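Local coordinates for protein cellulase (Bacillus sp. BG-CS10, PDB 5E09) that hydrolyses internal beta-1,4-glucosidic bonds of cellulose as a family 5 glycoside hydrolase, and carries a family 46 carbohydrate-binding module that probably assists substrate binding, at residues A[507-512]-A[523-528]; A[435-440]-A[447-452]; A[458-463]-A[513-518]. All blocks are in the same frame, centred on the assembly; numbering follows the deposited sequence.

Contact 1 of 3, residues A[507-512]-A[523-528]; sequences DDDIHL and EYTLSK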
loop_
_atom_site.group_PDB
_atom_site.type_symbol
_atom_site.label_atom_id
_atom_site.label_comp_id
_atom_site.label_asym_id
_atom_site.label_seq_id
_atom_site.Cartn_x
_atom_site.Cartn_y
_atom_site.Cartn_z
ATOM N N ASP A 507 -30.476 -8.104 -16.659
ATOM C CA ASP A 507 -31.770 -7.758 -16.074
ATOM C C ASP A 507 -32.354 -8.976 -15.372
ATOM O O ASP A 507 -32.789 -9.924 -16.023
ATOM C CB ASP A 507 -32.745 -7.256 -17.141
ATOM C CG ASP A 507 -32.235 -6.030 -17.871
ATOM O OD1 ASP A 507 -31.828 -5.057 -17.196
ATOM O OD2 ASP A 507 -32.246 -6.040 -19.122
ATOM N N ASP A 508 -32.372 -8.942 -14.047
ATOM C CA ASP A 508 -32.717 -10.115 -13.260
ATOM C C ASP A 508 -32.860 -9.746 -11.795
ATOM O O ASP A 508 -32.652 -8.596 -11.407
ATOM C CB ASP A 508 -31.639 -11.190 -13.418
ATOM C CG ASP A 508 -32.148 -12.591 -13.143
ATOM O OD1 ASP A 508 -33.246 -12.733 -12.567
ATOM O OD2 ASP A 508 -31.433 -13.557 -13.497
ATOM N N ASP A 509 -33.223 -10.731 -10.985
ATOM C CA ASP A 509 -33.136 -10.598 -9.543
ATOM C C ASP A 509 -31.707 -10.889 -9.128
ATOM O O ASP A 509 -31.088 -11.838 -9.610
ATOM C CB ASP A 509 -34.112 -11.543 -8.846
ATOM C CG ASP A 509 -35.494 -10.952 -8.721
ATOM O OD1 ASP A 509 -35.753 -9.926 -9.382
ATOM O OD2 ASP A 509 -36.321 -11.511 -7.970
ATOM N N ILE A 510 -31.180 -10.046 -8.255
ATOM C CA ILE A 510 -29.835 -10.212 -7.731
ATOM C C ILE A 510 -29.901 -10.308 -6.214
ATOM O O ILE A 510 -30.383 -9.401 -5.550
ATOM C CB ILE A 510 -28.916 -9.049 -8.148
ATOM C CG1 ILE A 510 -28.916 -8.895 -9.670
ATOM C CG2 ILE A 510 -27.509 -9.270 -7.630
ATOM C CD1 ILE A 510 -28.578 -7.498 -10.147
ATOM N N HIS A 511 -29.446 -11.429 -5.674
ATOM C CA HIS A 511 -29.365 -11.614 -4.235
ATOM C C HIS A 511 -28.013 -11.131 -3.727
ATOM O O HIS A 511 -26.966 -11.660 -4.112
ATOM C CB HIS A 511 -29.592 -13.083 -3.863
ATOM C CG HIS A 511 -30.982 -13.569 -4.140
ATOM N ND1 HIS A 511 -31.507 -13.642 -5.411
ATOM C CD2 HIS A 511 -31.959 -13.996 -3.305
ATOM C CE1 HIS A 511 -32.745 -14.098 -5.351
ATOM N NE2 HIS A 511 -33.044 -14.321 -4.084
ATOM N N LEU A 512 -28.053 -10.105 -2.885
ATOM C CA LEU A 512 -26.875 -9.587 -2.208
ATOM C C LEU A 512 -26.812 -10.119 -0.782
ATOM O O LEU A 512 -27.831 -10.180 -0.076
ATOM C CB LEU A 512 -26.864 -8.050 -2.184
ATOM C CG LEU A 512 -27.121 -7.266 -3.474
ATOM C CD1 LEU A 512 -27.189 -5.770 -3.187
ATOM C CD2 LEU A 512 -26.064 -7.565 -4.524
ATOM N N GLU A 523 -29.279 -10.260 4.186
ATOM C CA GLU A 523 -29.694 -10.545 2.823
ATOM C C GLU A 523 -30.479 -9.371 2.270
ATOM O O GLU A 523 -31.179 -8.680 3.012
ATOM C CB GLU A 523 -30.535 -11.820 2.766
ATOM C CG GLU A 523 -29.806 -13.072 3.245
ATOM C CD GLU A 523 -28.845 -13.627 2.208
ATOM O OE1 GLU A 523 -29.065 -13.387 1.000
ATOM O OE2 GLU A 523 -27.871 -14.311 2.595
ATOM N N TYR A 524 -30.351 -9.145 0.965
ATOM C CA TYR A 524 -31.039 -8.045 0.299
ATOM C C TYR A 524 -31.274 -8.404 -1.163
ATOM O O TYR A 524 -30.467 -9.102 -1.761
ATOM C CB TYR A 524 -30.220 -6.762 0.413
ATOM C CG TYR A 524 -30.986 -5.490 0.129
ATOM C CD1 TYR A 524 -31.794 -4.909 1.101
ATOM C CD2 TYR A 524 -30.889 -4.859 -1.104
ATOM C CE1 TYR A 524 -32.486 -3.743 0.849
ATOM C CE2 TYR A 524 -31.577 -3.690 -1.365
ATOM C CZ TYR A 524 -32.374 -3.137 -0.389
ATOM O OH TYR A 524 -33.055 -1.972 -0.647
ATOM N N THR A 525 -32.366 -7.933 -1.752
ATOM C CA THR A 525 -32.668 -8.336 -3.122
ATOM C C THR A 525 -32.828 -7.140 -4.053
ATOM O O THR A 525 -33.534 -6.192 -3.738
ATOM C CB THR A 525 -33.949 -9.207 -3.180
ATOM O OG1 THR A 525 -33.791 -10.341 -2.319
ATOM C CG2 THR A 525 -34.210 -9.697 -4.601
ATOM N N LEU A 526 -32.150 -7.186 -5.193
ATOM C CA LEU A 526 -32.305 -6.162 -6.221
ATOM C C LEU A 526 -33.096 -6.710 -7.404
ATOM O O LEU A 526 -32.945 -7.865 -7.781
ATOM C CB LEU A 526 -30.944 -5.653 -6.706
ATOM C CG LEU A 526 -29.940 -5.130 -5.674
ATOM C CD1 LEU A 526 -28.682 -4.621 -6.366
ATOM C CD2 LEU A 526 -30.560 -4.041 -4.815
ATOM N N SER A 527 -33.955 -5.881 -7.973
ATOM C CA SER A 527 -34.553 -6.166 -9.265
ATOM C C SER A 527 -34.084 -5.083 -10.217
ATOM O O SER A 527 -34.418 -3.910 -10.047
ATOM C CB SER A 527 -36.080 -6.211 -9.181
ATOM O OG SER A 527 -36.510 -7.314 -8.404
ATOM N N LYS A 528 -33.275 -5.475 -11.191
ATOM C CA LYS A 528 -32.757 -4.541 -12.183
ATOM C C LYS A 528 -33.459 -4.702 -13.524
ATOM O O LYS A 528 -33.558 -5.806 -14.064
ATOM C CB LYS A 528 -31.250 -4.717 -12.385
ATOM C CG LYS A 528 -30.751 -3.988 -13.631
ATOM C CD LYS A 528 -29.246 -3.981 -13.750
ATOM C CE LYS A 528 -28.786 -3.345 -15.059
ATOM N NZ LYS A 528 -29.070 -4.199 -16.248
#

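Contact 2 of 3, residues A[435-440]-A[447-452]; sequences PTLENT and FAIPAH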
loop_
_atom_site.group_PDB
_atom_site.type_symbol
_atom_site.label_atom_id
_atom_site.label_comp_id
_atom_site.label_asym_id
_atom_site.label_seq_id
_atom_site.Cartn_x
_atom_site.Cartn_y
_atom_site.Cartn_z
ATOM N N PRO A 435 -27.561 -5.312 12.176
ATOM C CA PRO A 435 -27.718 -4.281 11.139
ATOM C C PRO A 435 -28.980 -4.492 10.291
ATOM O O PRO A 435 -29.419 -5.623 10.092
ATOM C CB PRO A 435 -26.442 -4.424 10.290
ATOM C CG PRO A 435 -25.943 -5.795 10.553
ATOM C CD PRO A 435 -26.354 -6.133 11.966
ATOM N N THR A 436 -29.543 -3.396 9.795
ATOM C CA THR A 436 -30.835 -3.407 9.117
ATOM C C THR A 436 -30.802 -2.591 7.825
ATOM O O THR A 436 -30.240 -1.495 7.787
ATOM C CB THR A 436 -31.947 -2.854 10.052
ATOM O OG1 THR A 436 -32.045 -3.684 11.213
ATOM C CG2 THR A 436 -33.301 -2.811 9.359
ATOM N N LEU A 437 -31.407 -3.130 6.769
ATOM C CA LEU A 437 -31.519 -2.415 5.505
ATOM C C LEU A 437 -32.976 -2.115 5.177
ATOM O O LEU A 437 -33.883 -2.740 5.721
ATOM C CB LEU A 437 -30.884 -3.224 4.380
ATOM C CG LEU A 437 -29.441 -3.641 4.640
ATOM C CD1 LEU A 437 -28.979 -4.612 3.572
ATOM C CD2 LEU A 437 -28.545 -2.416 4.701
ATOM N N GLU A 438 -33.194 -1.162 4.276
ATOM C CA GLU A 438 -34.541 -0.754 3.897
ATOM C C GLU A 438 -34.815 -0.894 2.402
ATOM O O GLU A 438 -33.894 -0.926 1.586
ATOM C CB GLU A 438 -34.784 0.694 4.320
ATOM C CG GLU A 438 -34.704 0.912 5.819
ATOM C CD GLU A 438 -34.970 2.351 6.210
ATOM O OE1 GLU A 438 -35.286 3.160 5.312
ATOM O OE2 GLU A 438 -34.860 2.673 7.411
ATOM N N ASN A 439 -36.095 -0.975 2.051
ATOM C CA ASN A 439 -36.508 -0.921 0.652
ATOM C C ASN A 439 -36.102 0.398 0.017
ATOM O O ASN A 439 -36.033 1.431 0.693
ATOM C CB ASN A 439 -38.021 -1.102 0.522
ATOM C CG ASN A 439 -38.499 -2.408 1.105
ATOM O OD1 ASN A 439 -37.753 -3.380 1.166
ATOM N ND2 ASN A 439 -39.753 -2.440 1.541
ATOM N N THR A 440 -35.831 0.372 -1.280
ATOM C CA THR A 440 -35.501 1.609 -1.970
ATOM C C THR A 440 -35.770 1.462 -3.457
ATOM O O THR A 440 -35.959 0.359 -3.956
ATOM C CB THR A 440 -34.026 2.021 -1.739
ATOM O OG1 THR A 440 -33.784 3.312 -2.315
ATOM C CG2 THR A 440 -33.085 1.014 -2.366
ATOM N N PHE A 447 -27.734 4.719 -7.005
ATOM C CA PHE A 447 -28.379 3.743 -6.138
ATOM C C PHE A 447 -27.700 3.595 -4.775
ATOM O O PHE A 447 -26.501 3.326 -4.677
ATOM C CB PHE A 447 -28.448 2.382 -6.831
ATOM C CG PHE A 447 -29.403 1.430 -6.178
ATOM C CD1 PHE A 447 -30.748 1.444 -6.510
ATOM C CD2 PHE A 447 -28.961 0.533 -5.215
ATOM C CE1 PHE A 447 -31.639 0.576 -5.897
ATOM C CE2 PHE A 447 -29.840 -0.337 -4.602
ATOM C CZ PHE A 447 -31.181 -0.319 -4.944
ATOM N N ALA A 448 -28.489 3.769 -3.724
ATOM C CA ALA A 448 -28.011 3.563 -2.369
ATOM C C ALA A 448 -29.095 2.941 -1.493
ATOM O O ALA A 448 -30.221 3.427 -1.442
ATOM C CB ALA A 448 -27.532 4.877 -1.767
ATOM N N ILE A 449 -28.739 1.860 -0.812
ATOM C CA ILE A 449 -29.606 1.215 0.163
ATOM C C ILE A 449 -29.526 1.912 1.509
ATOM O O ILE A 449 -28.459 1.960 2.111
ATOM C CB ILE A 449 -29.215 -0.254 0.353
ATOM C CG1 ILE A 449 -29.167 -0.965 -1.001
ATOM C CG2 ILE A 449 -30.165 -0.937 1.333
ATOM C CD1 ILE A 449 -28.377 -2.255 -0.989
ATOM N N PRO A 450 -30.650 2.466 1.986
ATOM C CA PRO A 450 -30.660 3.025 3.341
ATOM C C PRO A 450 -30.273 1.954 4.353
ATOM O O PRO A 450 -30.793 0.839 4.309
ATOM C CB PRO A 450 -32.110 3.482 3.528
ATOM C CG PRO A 450 -32.614 3.715 2.138
ATOM C CD PRO A 450 -31.933 2.673 1.287
ATOM N N ALA A 451 -29.346 2.284 5.240
ATOM C CA ALA A 451 -28.762 1.282 6.118
ATOM C C ALA A 451 -28.745 1.722 7.570
ATOM O O ALA A 451 -28.369 2.848 7.888
ATOM C CB ALA A 451 -27.351 0.953 5.662
ATOM N N HIS A 452 -29.165 0.821 8.449
ATOM C CA HIS A 452 -28.987 1.006 9.876
ATOM C C HIS A 452 -27.845 0.102 10.307
ATOM O O HIS A 452 -28.044 -1.088 10.558
ATOM C CB HIS A 452 -30.270 0.683 10.643
ATOM C CG HIS A 452 -31.432 1.548 10.267
ATOM N ND1 HIS A 452 -31.541 2.864 10.668
ATOM C CD2 HIS A 452 -32.538 1.286 9.532
ATOM C CE1 HIS A 452 -32.663 3.374 10.193
ATOM N NE2 HIS A 452 -33.286 2.438 9.499
HETATM O O HOH W 1 -31.694 5.054 -4.171
#

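Contact 3 of 3, residues A[458-463]-A[513-518]; sequences VATMEA and TFHFWS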
loop_
_atom_site.group_PDB
_atom_site.type_symbol
_atom_site.label_atom_id
_atom_site.label_comp_id
_atom_site.label_asym_id
_atom_site.label_seq_id
_atom_site.Cartn_x
_atom_site.Cartn_y
_atom_site.Cartn_z
ATOM N N VAL A 458 -19.348 -3.154 7.519
ATOM C CA VAL A 458 -19.377 -4.061 6.380
ATOM C C VAL A 458 -17.981 -4.548 6.015
ATOM O O VAL A 458 -17.080 -3.755 5.735
ATOM C CB VAL A 458 -20.009 -3.397 5.141
ATOM C CG1 VAL A 458 -20.048 -4.371 3.983
ATOM C CG2 VAL A 458 -21.408 -2.900 5.464
ATOM N N ALA A 459 -17.812 -5.865 6.026
ATOM C CA ALA A 459 -16.563 -6.486 5.612
ATOM C C ALA A 459 -16.574 -6.690 4.104
ATOM O O ALA A 459 -15.628 -6.314 3.410
ATOM C CB ALA A 459 -16.353 -7.816 6.329
ATOM N N THR A 460 -17.657 -7.276 3.598
ATOM C CA THR A 460 -17.735 -7.539 2.164
ATOM C C THR A 460 -19.162 -7.825 1.701
ATOM O O THR A 460 -20.094 -7.753 2.488
ATOM C CB THR A 460 -16.822 -8.716 1.761
ATOM O OG1 THR A 460 -16.870 -8.893 0.341
ATOM C CG2 THR A 460 -17.249 -10.004 2.458
HETATM N N MSE A 461 -19.323 -8.128 0.415
HETATM C CA MSE A 461 -20.651 -8.302 -0.180
HETATM C C MSE A 461 -20.640 -9.382 -1.259
HETATM O O MSE A 461 -19.807 -9.356 -2.168
HETATM C CB MSE A 461 -21.160 -6.979 -0.783
HETATM C CG MSE A 461 -22.525 -7.099 -1.467
HETATM SE SE MSE A 461 -23.095 -5.577 -2.574
HETATM C CE MSE A 461 -22.033 -5.901 -4.169
ATOM N N GLU A 462 -21.560 -10.334 -1.152
ATOM C CA GLU A 462 -21.765 -11.318 -2.206
ATOM C C GLU A 462 -22.905 -10.897 -3.122
ATOM O O GLU A 462 -23.864 -10.267 -2.684
ATOM C CB GLU A 462 -22.059 -12.697 -1.627
ATOM C CG GLU A 462 -20.862 -13.412 -1.046
ATOM C CD GLU A 462 -21.214 -14.810 -0.562
ATOM O OE1 GLU A 462 -21.766 -14.934 0.555
ATOM O OE2 GLU A 462 -20.945 -15.782 -1.302
ATOM N N ALA A 463 -22.793 -11.257 -4.395
ATOM C CA ALA A 463 -23.842 -10.996 -5.367
ATOM C C ALA A 463 -24.045 -12.216 -6.250
ATOM O O ALA A 463 -23.143 -12.601 -6.987
ATOM C CB ALA A 463 -23.496 -9.786 -6.209
ATOM N N THR A 513 -25.609 -10.497 -0.365
ATOM C CA THR A 513 -25.365 -10.916 1.004
ATOM C C THR A 513 -24.276 -10.050 1.601
ATOM O O THR A 513 -23.119 -10.178 1.223
ATOM C CB THR A 513 -24.925 -12.390 1.086
ATOM O OG1 THR A 513 -25.871 -13.217 0.402
ATOM C CG2 THR A 513 -24.800 -12.839 2.546
ATOM N N PHE A 514 -24.631 -9.166 2.526
ATOM C CA PHE A 514 -23.614 -8.354 3.192
ATOM C C PHE A 514 -23.020 -9.073 4.408
ATOM O O PHE A 514 -23.748 -9.497 5.315
ATOM C CB PHE A 514 -24.192 -7.001 3.598
ATOM C CG PHE A 514 -24.565 -6.132 2.430
ATOM C CD1 PHE A 514 -23.623 -5.303 1.842
ATOM C CD2 PHE A 514 -25.852 -6.153 1.912
ATOM C CE1 PHE A 514 -23.958 -4.501 0.765
ATOM C CE2 PHE A 514 -26.199 -5.355 0.831
ATOM C CZ PHE A 514 -25.246 -4.527 0.257
ATOM N N HIS A 515 -21.696 -9.223 4.389
ATOM C CA HIS A 515 -20.938 -9.783 5.503
ATOM C C HIS A 515 -20.356 -8.667 6.367
ATOM O O HIS A 515 -19.571 -7.826 5.881
ATOM C CB HIS A 515 -19.799 -10.683 5.005
ATOM C CG HIS A 515 -20.252 -11.866 4.200
ATOM N ND1 HIS A 515 -19.996 -13.167 4.580
ATOM C CD2 HIS A 515 -20.923 -11.944 3.025
ATOM C CE1 HIS A 515 -20.495 -13.994 3.679
ATOM N NE2 HIS A 515 -21.065 -13.277 2.726
ATOM N N PHE A 516 -20.740 -8.685 7.644
ATOM C CA PHE A 516 -20.281 -7.728 8.649
ATOM C C PHE A 516 -19.202 -8.337 9.539
ATOM O O PHE A 516 -19.113 -9.556 9.669
ATOM C CB PHE A 516 -21.451 -7.252 9.512
ATOM C CG PHE A 516 -22.446 -6.419 8.773
ATOM C CD1 PHE A 516 -23.411 -7.011 7.975
ATOM C CD2 PHE A 516 -22.419 -5.037 8.876
ATOM C CE1 PHE A 516 -24.328 -6.239 7.287
ATOM C CE2 PHE A 516 -23.338 -4.260 8.192
ATOM C CZ PHE A 516 -24.289 -4.862 7.394
ATOM N N TRP A 517 -18.397 -7.485 10.167
ATOM C CA TRP A 517 -17.287 -7.953 10.999
ATOM C C TRP A 517 -17.721 -8.542 12.342
ATOM O O TRP A 517 -16.942 -9.219 13.006
ATOM C CB TRP A 517 -16.292 -6.815 11.221
ATOM C CG TRP A 517 -15.387 -6.670 10.047
ATOM C CD1 TRP A 517 -15.389 -5.663 9.118
ATOM C CD2 TRP A 517 -14.379 -7.585 9.641
ATOM N NE1 TRP A 517 -14.424 -5.894 8.168
ATOM C CE2 TRP A 517 -13.777 -7.088 8.469
ATOM C CE3 TRP A 517 -13.898 -8.802 10.161
ATOM C CZ2 TRP A 517 -12.741 -7.724 7.805
ATOM C CZ3 TRP A 517 -12.868 -9.448 9.505
ATOM C CH2 TRP A 517 -12.300 -8.910 8.340
ATOM N N SER A 518 -18.963 -8.290 12.739
ATOM C CA SER A 518 -19.533 -8.941 13.911
ATOM C C SER A 518 -19.760 -10.428 13.657
ATOM O O SER A 518 -19.814 -11.229 14.591
ATOM C CB SER A 518 -20.851 -8.293 14.286
ATOM O OG SER A 518 -21.840 -8.651 13.336
#

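Contact 1 of 3, residues A[507-512]-A[523-528]
Asp509 and Ser527 face each other across an antiparallel beta hairpin, whose two sides illustrate how one backbone ladder can carry two kinds of side-chain chemistry. The ladder has two hydrogen-bonded pairs, Ile510 with Leu526 and Leu512 with Tyr524. Within the first, Ile510 N lies 2.8 Å from Leu526 O, and the return bond from Leu526 N to Ile510 O is nearly straight at 176°. Just before strand 509-516 begins, Asp508 O accepts from Lys528 N at 3.2 Å.

Polar contacts mark the face of Asp509, His511, Thr525 and Ser527. The Ser527 hydroxyl donates to Asp509, OG to OD1 2.9 Å, meeting the oxygen from above the carboxylate plane. An alanine at Asp509 would probably leave the Ser527 hydroxyl without this acceptor and more able to turn. Thr525 OG1 lies over one face of the His511 ring. Beyond the ladder is a salt bridge, Lys528 NZ to Asp507 OD1 at 3.0 Å. The lysine chain runs extended before bending at its last torsion (chi4 -71°), and its ammonium also donates to Val505 O.

Apolar packing occupies the opposite face. Leu512 CD1 meets Leu526 CD1 at 3.7 Å, the two side chains crossing obliquely, while CB of Ile510 stands 4.2 Å from CB of Leu526. Leu526 CD2 comes in plane at the edge of the Tyr524 ring, whose hydroxyl is hydrogen-bonded to Glu438 O.

Strand 458-465 flanks the hairpin beyond His511, and strand 532-536 beyond Thr525 and Ser527. On the apolar face Tyr524 reaches strands 436-443 and 447-452, and Leu526 packs on Phe447, within the carbohydrate-binding module.

Contact 2 of 3, residues A[435-440]-A[447-452]
CG of Glu438 and of His452 each stands beside its own backbone N (chi1 -62° and -61°), and from there the extended glutamate chain reaches the imidazole edge. His452 NE2 donates to Glu438 OE2 at 2.6 Å, on the anti side of the carboxylate and somewhat out of its plane. The bond is bent and the oxygen tilted from the ring plane, with the carboxylate and imidazole planes 50° apart; the carboxylate would probably polarise the imidazole. The other carboxylate oxygen, OE1, lies 3.7 Å from CB of Pro450, whose ring crosses the glutamate side chain at about a right angle.

The backbones are laced at Thr436 and His452, a hydrogen-bonded antiparallel pair: His452 N to Thr436 O is 2.6 Å, and Thr436 N to His452 O 2.9 Å. Glu438 N adds a bond to Pro450 O, beyond which the strands diverge.

Apolar contacts lie on both sides of that point. Leu437 CD2 rests 3.7 Å from Ala451 CB. Thr440 CG2, which sits between its backbone N and carbonyl carbon, touches Phe447 CZ at 3.5 Å, while Thr440 CB meets Pro450 CD at 3.7 Å.

Strands 436-443 and 447-452 form a beta hairpin in the antiparallel sheet of the carbohydrate-binding module. Strand 494-497 flanks 447-452 on its other edge, whereas Thr440 bonds through its backbone to Gly535 of strand 532-536. Leu437 and Ile449 pack against Phe514 of strand 509-516.

Contact 3 of 3, residues A[458-463]-A[513-518]
Ala459 and Thr460 form a classic beta bulge opposite His515, where strand 458-465 pairs antiparallel with strand 509-516 in the carbohydrate-binding module. The carbonyl oxygen of His515 accepts both of their N-H groups: Ala459 N stands 2.6 Å from His515 O and Thr460 N 3.0 Å, both in the carbonyl plane. Beyond the bulge the register is regular, with Glu462 N bonded to Thr513 O at 2.8 Å.

On one face, Met461, modelled as selenomethionine, lies alongside Phe514. Its CG, anti to the backbone N (chi1 178°), lies over the ring face, offset toward the rim; SE, oblique to the ring, is 3.6 Å from Phe514 CE1. At the bulge, Ala459 CB lies over the Trp517 indole, 3.5 Å from the centroid of its five-membered ring, a CH-pi contact. Val458 CG2 touches Phe516 CE2 at 3.6 Å.

On the other face, His515 NE2 donates to Glu462 OE1 at 2.8 Å, with the oxygen in the plane of the imidazole. Glu462 OE2 is bound by Ser478, so both carboxylate oxygens are engaged and the group is probably fixed in its turn. The neighbouring carboxylate would probably favour the NE2-H form of the ring and could ease its protonation, while the side of Met461 and Phe514 is buried and packed by apolar contacts.

In the fold
All three contacts belong to one antiparallel sheet of the carbohydrate-binding module. Contact 3 is the buried one, whereas contacts 1 and 2 are partly buried and keep some residues at the surface. Contacts 1 and 3 share strand 509-516, and Glu523 probably bonds to Thr513 between them; Leu512 packs on Ala463. Contact 2 is a separate hairpin that meets the others through apolar side chains, Pro435 on Phe516 and Ile449 on Tyr524, and through the Tyr524 hydroxyl bonded to Glu438 O. The chemistry follows position: contact 1 sets a salt bridge beyond its ladder, contacts 2 and 3 each carry a histidine-carboxylate bond, and aromatic packing within the pair of strands is richest in contact 3.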